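Local coordinates for protein kojibiose phosphorylase (Gut metagenome, PDB 6W0P) that belongs to glycoside hydrolase family 65, whose members combine an N-terminal beta-sandwich domain with a helical (alpha/alpha)6-barrel catalytic domain, at residues M474-Y488 with I579-F593. Sequence-based numbering, arbitrary orientation.
Sequences MGPDEFKLMVNHNTY and IYRTDIIKQPDVLMF
An Asx turn at Asp477, in a loop of the (alpha/alpha)6-barrel catalytic domain, meets the segment 579-593 through the Asp477 carboxylate. With Asp477 CG anti to the backbone N (chi1 169°), Asp477 OD1 takes Phe479 N at 3.0 Å and, on the opposite face of the carboxylate, Lys586 N at 2.9 Å, the latter bond almost straight (176°). Asp477 OD2 accepts Gln548 NE2 and a water that also bridges Lys480 NZ and Ile584 O. The side chain of Asp589, at the N-cap position of helix 590-596, makes no capping bond and reaches across instead. Asp589 OD2 accepts Asp477 N at 2.8 Å on the anti side, and Asp589 OD1 accepts Asn486 ND2 at 3.0 Å on the syn side, the amide and carboxylate planes 77° apart; Asn486 OD1 is hydrogen-bonded to Thr489 OG1. The Phe479 ring is clamped between aliphatic groups: Ile579 CG1 sits over one face, 3.5 Å from the centroid, and Lys586 CB over the other at the same distance. The bent chain of Lys480 puts NZ 2.9 Å from both Tyr580 O and Thr582 O; with Phe479 O and the water, four oxygens share its three hydrogens. Lys586 forms a salt bridge with Glu620. At the far end Tyr488, in the first turn of helix 487-504, packs against Met592 and Phe593 of helix 590-596, while Pro588 rests on helix 624-634 and Ile585 on helix 603-613.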
loop_
_atom_site.group_PDB
_atom_site.type_symbol
_atom_site.label_atom_id
_atom_site.label_comp_id
_atom_site.label_asym_id
_atom_site.label_seq_id
_atom_site.Cartn_x
_atom_site.Cartn_y
_atom_site.Cartn_z
ATOM N N MET A 474 -2.237 -15.067 4.085
ATOM C CA MET A 474 -1.460 -14.780 5.298
ATOM C C MET A 474 -2.199 -15.437 6.461
ATOM O O MET A 474 -3.432 -15.212 6.575
ATOM C CB MET A 474 -1.372 -13.265 5.517
ATOM C CG MET A 474 -0.788 -12.886 6.854
ATOM S SD MET A 474 -0.765 -11.103 7.187
ATOM C CE MET A 474 0.539 -10.556 6.093
ATOM N N GLY A 475 -1.474 -16.202 7.283
ATOM C CA GLY A 475 -2.013 -16.816 8.500
ATOM C C GLY A 475 -1.957 -15.809 9.635
ATOM O O GLY A 475 -1.687 -14.633 9.406
ATOM N N PRO A 476 -2.198 -16.229 10.896
ATOM C CA PRO A 476 -2.006 -15.326 12.032
ATOM C C PRO A 476 -0.591 -14.713 12.103
ATOM O O PRO A 476 -0.493 -13.585 12.574
ATOM C CB PRO A 476 -2.317 -16.215 13.253
ATOM C CG PRO A 476 -3.202 -17.330 12.701
ATOM C CD PRO A 476 -2.710 -17.551 11.286
ATOM N N ASP A 477 0.443 -15.427 11.640
ATOM C CA ASP A 477 1.840 -14.918 11.567
ATOM C C ASP A 477 1.879 -13.899 10.432
ATOM O O ASP A 477 1.951 -14.294 9.260
ATOM C CB ASP A 477 2.906 -16.003 11.345
ATOM C CG ASP A 477 4.278 -15.421 11.019
ATOM O OD1 ASP A 477 4.510 -14.280 11.431
ATOM O OD2 ASP A 477 5.106 -16.096 10.316
ATOM N N GLU A 478 1.816 -12.624 10.769
ATOM C CA GLU A 478 1.725 -11.547 9.759
ATOM C C GLU A 478 3.074 -11.319 9.088
ATOM O O GLU A 478 3.125 -10.455 8.196
ATOM C CB GLU A 478 1.204 -10.267 10.404
ATOM C CG GLU A 478 -0.164 -10.466 11.013
ATOM C CD GLU A 478 -0.771 -9.202 11.575
ATOM O OE1 GLU A 478 -0.099 -8.174 11.560
ATOM O OE2 GLU A 478 -1.908 -9.262 11.978
ATOM N N PHE A 479 4.103 -12.069 9.460
ATOM C CA PHE A 479 5.439 -11.950 8.845
ATOM C C PHE A 479 5.530 -12.842 7.610
ATOM O O PHE A 479 6.603 -12.875 7.027
ATOM C CB PHE A 479 6.524 -12.228 9.879
ATOM C CG PHE A 479 6.590 -11.221 11.002
ATOM C CD1 PHE A 479 5.935 -9.995 10.926
ATOM C CD2 PHE A 479 7.394 -11.470 12.109
ATOM C CE1 PHE A 479 6.023 -9.065 11.958
ATOM C CE2 PHE A 479 7.516 -10.526 13.122
ATOM C CZ PHE A 479 6.812 -9.338 13.057
ATOM N N LYS A 480 4.433 -13.470 7.185
ATOM C CA LYS A 480 4.387 -14.327 5.965
ATOM C C LYS A 480 3.225 -13.886 5.070
ATOM O O LYS A 480 2.048 -14.163 5.439
ATOM C CB LYS A 480 4.298 -15.805 6.345
ATOM C CG LYS A 480 5.641 -16.409 6.705
ATOM C CD LYS A 480 6.587 -16.494 5.517
ATOM C CE LYS A 480 8.041 -16.475 5.924
ATOM N NZ LYS A 480 8.354 -15.334 6.823
ATOM N N LEU A 481 3.563 -13.268 3.938
ATOM C CA LEU A 481 2.623 -12.567 3.020
ATOM C C LEU A 481 2.607 -13.210 1.623
ATOM O O LEU A 481 3.672 -13.387 1.032
ATOM C CB LEU A 481 3.033 -11.093 2.953
ATOM C CG LEU A 481 2.364 -10.261 1.857
ATOM C CD1 LEU A 481 0.846 -10.292 1.978
ATOM C CD2 LEU A 481 2.880 -8.834 1.875
ATOM N N MET A 482 1.416 -13.525 1.108
ATOM C CA MET A 482 1.198 -14.069 -0.259
ATOM C C MET A 482 1.914 -15.418 -0.321
ATOM O O MET A 482 2.608 -15.730 -1.328
ATOM C CB MET A 482 1.727 -13.146 -1.366
ATOM C CG MET A 482 1.007 -11.799 -1.475
ATOM S SD MET A 482 -0.729 -11.910 -1.914
ATOM C CE MET A 482 -0.658 -12.957 -3.373
ATOM N N VAL A 483 1.783 -16.186 0.755
ATOM C CA VAL A 483 2.281 -17.583 0.776
ATOM C C VAL A 483 1.149 -18.501 0.332
ATOM O O VAL A 483 -0.009 -18.055 0.310
ATOM C CB VAL A 483 2.833 -17.972 2.154
ATOM C CG1 VAL A 483 4.048 -17.131 2.485
ATOM C CG2 VAL A 483 1.788 -17.915 3.254
ATOM N N ASN A 484 1.500 -19.743 0.032
ATOM C CA ASN A 484 0.563 -20.817 -0.347
ATOM C C ASN A 484 0.643 -21.936 0.685
ATOM O O ASN A 484 1.703 -22.124 1.248
ATOM C CB ASN A 484 0.882 -21.332 -1.743
ATOM C CG ASN A 484 1.011 -20.227 -2.761
ATOM O OD1 ASN A 484 0.189 -19.318 -2.805
ATOM N ND2 ASN A 484 2.002 -20.340 -3.620
ATOM N N HIS A 485 -0.466 -22.645 0.914
ATOM C CA HIS A 485 -0.522 -23.821 1.810
ATOM C C HIS A 485 -0.135 -23.380 3.227
ATOM O O HIS A 485 0.662 -24.117 3.891
ATOM C CB HIS A 485 0.380 -24.933 1.263
ATOM C CG HIS A 485 0.223 -25.168 -0.202
ATOM N ND1 HIS A 485 -1.001 -25.121 -0.810
ATOM C CD2 HIS A 485 1.127 -25.477 -1.170
ATOM C CE1 HIS A 485 -0.858 -25.434 -2.090
ATOM N NE2 HIS A 485 0.445 -25.632 -2.344
ATOM N N ASN A 486 -0.649 -22.216 3.670
ATOM C CA ASN A 486 -0.582 -21.841 5.104
ATOM C C ASN A 486 -1.419 -22.869 5.868
ATOM O O ASN A 486 -2.618 -23.050 5.538
ATOM C CB ASN A 486 -1.024 -20.416 5.383
ATOM C CG ASN A 486 -1.254 -20.167 6.856
ATOM O OD1 ASN A 486 -2.402 -20.145 7.299
ATOM N ND2 ASN A 486 -0.182 -19.962 7.609
ATOM N N THR A 487 -0.799 -23.562 6.822
ATOM C CA THR A 487 -1.430 -24.723 7.490
ATOM C C THR A 487 -2.573 -24.240 8.371
ATOM O O THR A 487 -3.620 -24.859 8.323
ATOM C CB THR A 487 -0.392 -25.567 8.224
ATOM O OG1 THR A 487 0.544 -25.904 7.195
ATOM C CG2 THR A 487 -1.007 -26.791 8.868
ATOM N N TYR A 488 -2.417 -23.125 9.086
ATOM C CA TYR A 488 -3.535 -22.588 9.890
ATOM C C TYR A 488 -4.769 -22.405 8.993
ATOM O O TYR A 488 -5.867 -22.892 9.336
ATOM C CB TYR A 488 -3.193 -21.256 10.557
ATOM C CG TYR A 488 -4.302 -20.782 11.454
ATOM C CD1 TYR A 488 -5.362 -20.040 10.965
ATOM C CD2 TYR A 488 -4.332 -21.172 12.783
ATOM C CE1 TYR A 488 -6.399 -19.622 11.794
ATOM C CE2 TYR A 488 -5.361 -20.767 13.624
ATOM C CZ TYR A 488 -6.398 -19.988 13.135
ATOM O OH TYR A 488 -7.421 -19.662 13.980
ATOM N N ILE A 579 11.363 -8.147 7.055
ATOM C CA ILE A 579 10.799 -9.131 8.025
ATOM C C ILE A 579 10.137 -10.319 7.296
ATOM O O ILE A 579 10.090 -11.402 7.878
ATOM C CB ILE A 579 9.826 -8.472 9.022
ATOM C CG1 ILE A 579 9.503 -9.421 10.188
ATOM C CG2 ILE A 579 8.555 -7.991 8.317
ATOM C CD1 ILE A 579 10.715 -9.936 10.958
ATOM N N TYR A 580 9.639 -10.162 6.075
ATOM C CA TYR A 580 8.864 -11.221 5.376
ATOM C C TYR A 580 9.770 -12.351 4.883
ATOM O O TYR A 580 9.270 -13.493 4.731
ATOM C CB TYR A 580 8.072 -10.649 4.204
ATOM C CG TYR A 580 6.945 -9.743 4.619
ATOM C CD1 TYR A 580 5.843 -10.244 5.281
ATOM C CD2 TYR A 580 6.952 -8.404 4.298
ATOM C CE1 TYR A 580 4.786 -9.433 5.639
ATOM C CE2 TYR A 580 5.898 -7.573 4.638
ATOM C CZ TYR A 580 4.813 -8.089 5.318
ATOM O OH TYR A 580 3.795 -7.271 5.702
ATOM N N ARG A 581 11.056 -12.067 4.648
ATOM C CA ARG A 581 11.932 -13.015 3.903
ATOM C C ARG A 581 12.912 -13.685 4.869
ATOM O O ARG A 581 14.047 -13.980 4.438
ATOM C CB ARG A 581 12.591 -12.315 2.709
ATOM C CG ARG A 581 13.350 -11.049 3.031
ATOM C CD ARG A 581 13.825 -10.368 1.760
ATOM N NE ARG A 581 14.465 -9.092 2.053
ATOM C CZ ARG A 581 15.743 -8.911 2.414
ATOM N NH1 ARG A 581 16.572 -9.943 2.536
ATOM N NH2 ARG A 581 16.187 -7.679 2.667
ATOM N N THR A 582 12.470 -13.946 6.105
ATOM C CA THR A 582 13.219 -14.688 7.154
ATOM C C THR A 582 12.313 -15.798 7.699
ATOM O O THR A 582 11.209 -15.986 7.157
ATOM C CB THR A 582 13.676 -13.789 8.316
ATOM O OG1 THR A 582 12.548 -13.446 9.127
ATOM C CG2 THR A 582 14.366 -12.520 7.864
ATOM N N ASP A 583 12.762 -16.479 8.755
ATOM C CA ASP A 583 11.985 -17.521 9.469
ATOM C C ASP A 583 11.626 -16.992 10.861
ATOM O O ASP A 583 11.450 -17.797 11.788
ATOM C CB ASP A 583 12.767 -18.829 9.459
ATOM C CG ASP A 583 13.997 -18.835 10.340
ATOM O OD1 ASP A 583 14.436 -17.733 10.767
ATOM O OD2 ASP A 583 14.489 -19.938 10.591
ATOM N N ILE A 584 11.561 -15.672 11.006
ATOM C CA ILE A 584 11.102 -14.988 12.244
ATOM C C ILE A 584 9.583 -14.897 12.142
ATOM O O ILE A 584 9.087 -14.416 11.106
ATOM C CB ILE A 584 11.734 -13.593 12.371
ATOM C CG1 ILE A 584 13.264 -13.636 12.412
ATOM C CG2 ILE A 584 11.165 -12.869 13.569
ATOM C CD1 ILE A 584 13.901 -12.325 12.061
ATOM N N ILE A 585 8.889 -15.302 13.203
ATOM C CA ILE A 585 7.412 -15.428 13.282
ATOM C C ILE A 585 6.889 -14.402 14.290
ATOM O O ILE A 585 7.521 -14.204 15.373
ATOM C CB ILE A 585 7.042 -16.869 13.656
ATOM C CG1 ILE A 585 7.386 -17.838 12.526
ATOM C CG2 ILE A 585 5.587 -16.999 14.051
ATOM C CD1 ILE A 585 7.626 -19.242 13.022
ATOM N N LYS A 586 5.784 -13.748 13.944
ATOM C CA LYS A 586 5.204 -12.701 14.802
ATOM C C LYS A 586 4.507 -13.353 15.996
ATOM O O LYS A 586 4.674 -12.880 17.109
ATOM C CB LYS A 586 4.251 -11.840 13.982
ATOM C CG LYS A 586 3.616 -10.676 14.734
ATOM C CD LYS A 586 2.638 -9.969 13.825
ATOM C CE LYS A 586 1.775 -8.945 14.515
ATOM N NZ LYS A 586 2.623 -7.783 14.830
ATOM N N GLN A 587 3.721 -14.391 15.759
ATOM C CA GLN A 587 2.779 -14.891 16.779
ATOM C C GLN A 587 2.394 -16.311 16.399
ATOM O O GLN A 587 2.710 -16.773 15.312
ATOM C CB GLN A 587 1.581 -13.948 16.865
ATOM C CG GLN A 587 0.708 -13.928 15.600
ATOM C CD GLN A 587 -0.285 -12.782 15.610
ATOM O OE1 GLN A 587 0.034 -11.669 15.227
ATOM N NE2 GLN A 587 -1.515 -13.051 16.017
ATOM N N PRO A 588 1.709 -17.042 17.291
ATOM C CA PRO A 588 1.310 -18.410 16.988
ATOM C C PRO A 588 0.582 -18.523 15.645
ATOM O O PRO A 588 -0.382 -17.807 15.408
ATOM C CB PRO A 588 0.403 -18.766 18.165
ATOM C CG PRO A 588 0.951 -17.914 19.290
ATOM C CD PRO A 588 1.324 -16.600 18.637
ATOM N N ASP A 589 1.045 -19.440 14.801
ATOM C CA ASP A 589 0.381 -19.787 13.522
ATOM C C ASP A 589 0.060 -21.287 13.590
ATOM O O ASP A 589 -1.082 -21.627 13.934
ATOM C CB ASP A 589 1.261 -19.291 12.371
ATOM C CG ASP A 589 0.543 -19.155 11.053
ATOM O OD1 ASP A 589 -0.031 -20.184 10.620
ATOM O OD2 ASP A 589 0.554 -18.019 10.462
ATOM N N VAL A 590 1.062 -22.154 13.418
ATOM C CA VAL A 590 0.899 -23.619 13.658
ATOM C C VAL A 590 0.414 -23.819 15.102
ATOM O O VAL A 590 -0.538 -24.606 15.324
ATOM C CB VAL A 590 2.204 -24.380 13.393
ATOM C CG1 VAL A 590 2.153 -25.799 13.959
ATOM C CG2 VAL A 590 2.542 -24.394 11.922
ATOM N N LEU A 591 1.062 -23.156 16.062
ATOM C CA LEU A 591 0.800 -23.354 17.516
ATOM C C LEU A 591 -0.587 -22.805 17.865
ATOM O O LEU A 591 -1.177 -23.249 18.872
ATOM C CB LEU A 591 1.908 -22.682 18.335
ATOM C CG LEU A 591 3.274 -23.365 18.302
ATOM C CD1 LEU A 591 4.146 -22.869 19.452
ATOM C CD2 LEU A 591 3.152 -24.893 18.349
ATOM N N MET A 592 -1.096 -21.869 17.063
ATOM C CA MET A 592 -2.480 -21.369 17.214
ATOM C C MET A 592 -3.475 -22.509 16.924
ATOM O O MET A 592 -4.333 -22.746 17.760
ATOM C CB MET A 592 -2.760 -20.205 16.267
ATOM C CG MET A 592 -4.016 -19.474 16.630
ATOM S SD MET A 592 -3.792 -18.637 18.222
ATOM C CE MET A 592 -5.499 -18.363 18.678
ATOM N N PHE A 593 -3.407 -23.200 15.787
ATOM C CA PHE A 593 -4.442 -24.235 15.523
ATOM C C PHE A 593 -4.202 -25.425 16.465
ATOM O O PHE A 593 -5.151 -26.083 16.835
ATOM C CB PHE A 593 -4.576 -24.581 14.039
ATOM C CG PHE A 593 -3.480 -25.417 13.449
ATOM C CD1 PHE A 593 -3.436 -26.781 13.675
ATOM C CD2 PHE A 593 -2.532 -24.847 12.620
ATOM C CE1 PHE A 593 -2.437 -27.563 13.117
ATOM C CE2 PHE A 593 -1.549 -25.628 12.039
ATOM C CZ PHE A 593 -1.503 -26.985 12.295
HETATM O O HOH W 1 1.247 -16.554 8.023
HETATM O O HOH W 2 7.648 -15.723 9.443
HETATM O O HOH W 3 2.107 -8.024 7.730
HETATM O O HOH W 4 0.502 -22.541 9.594
#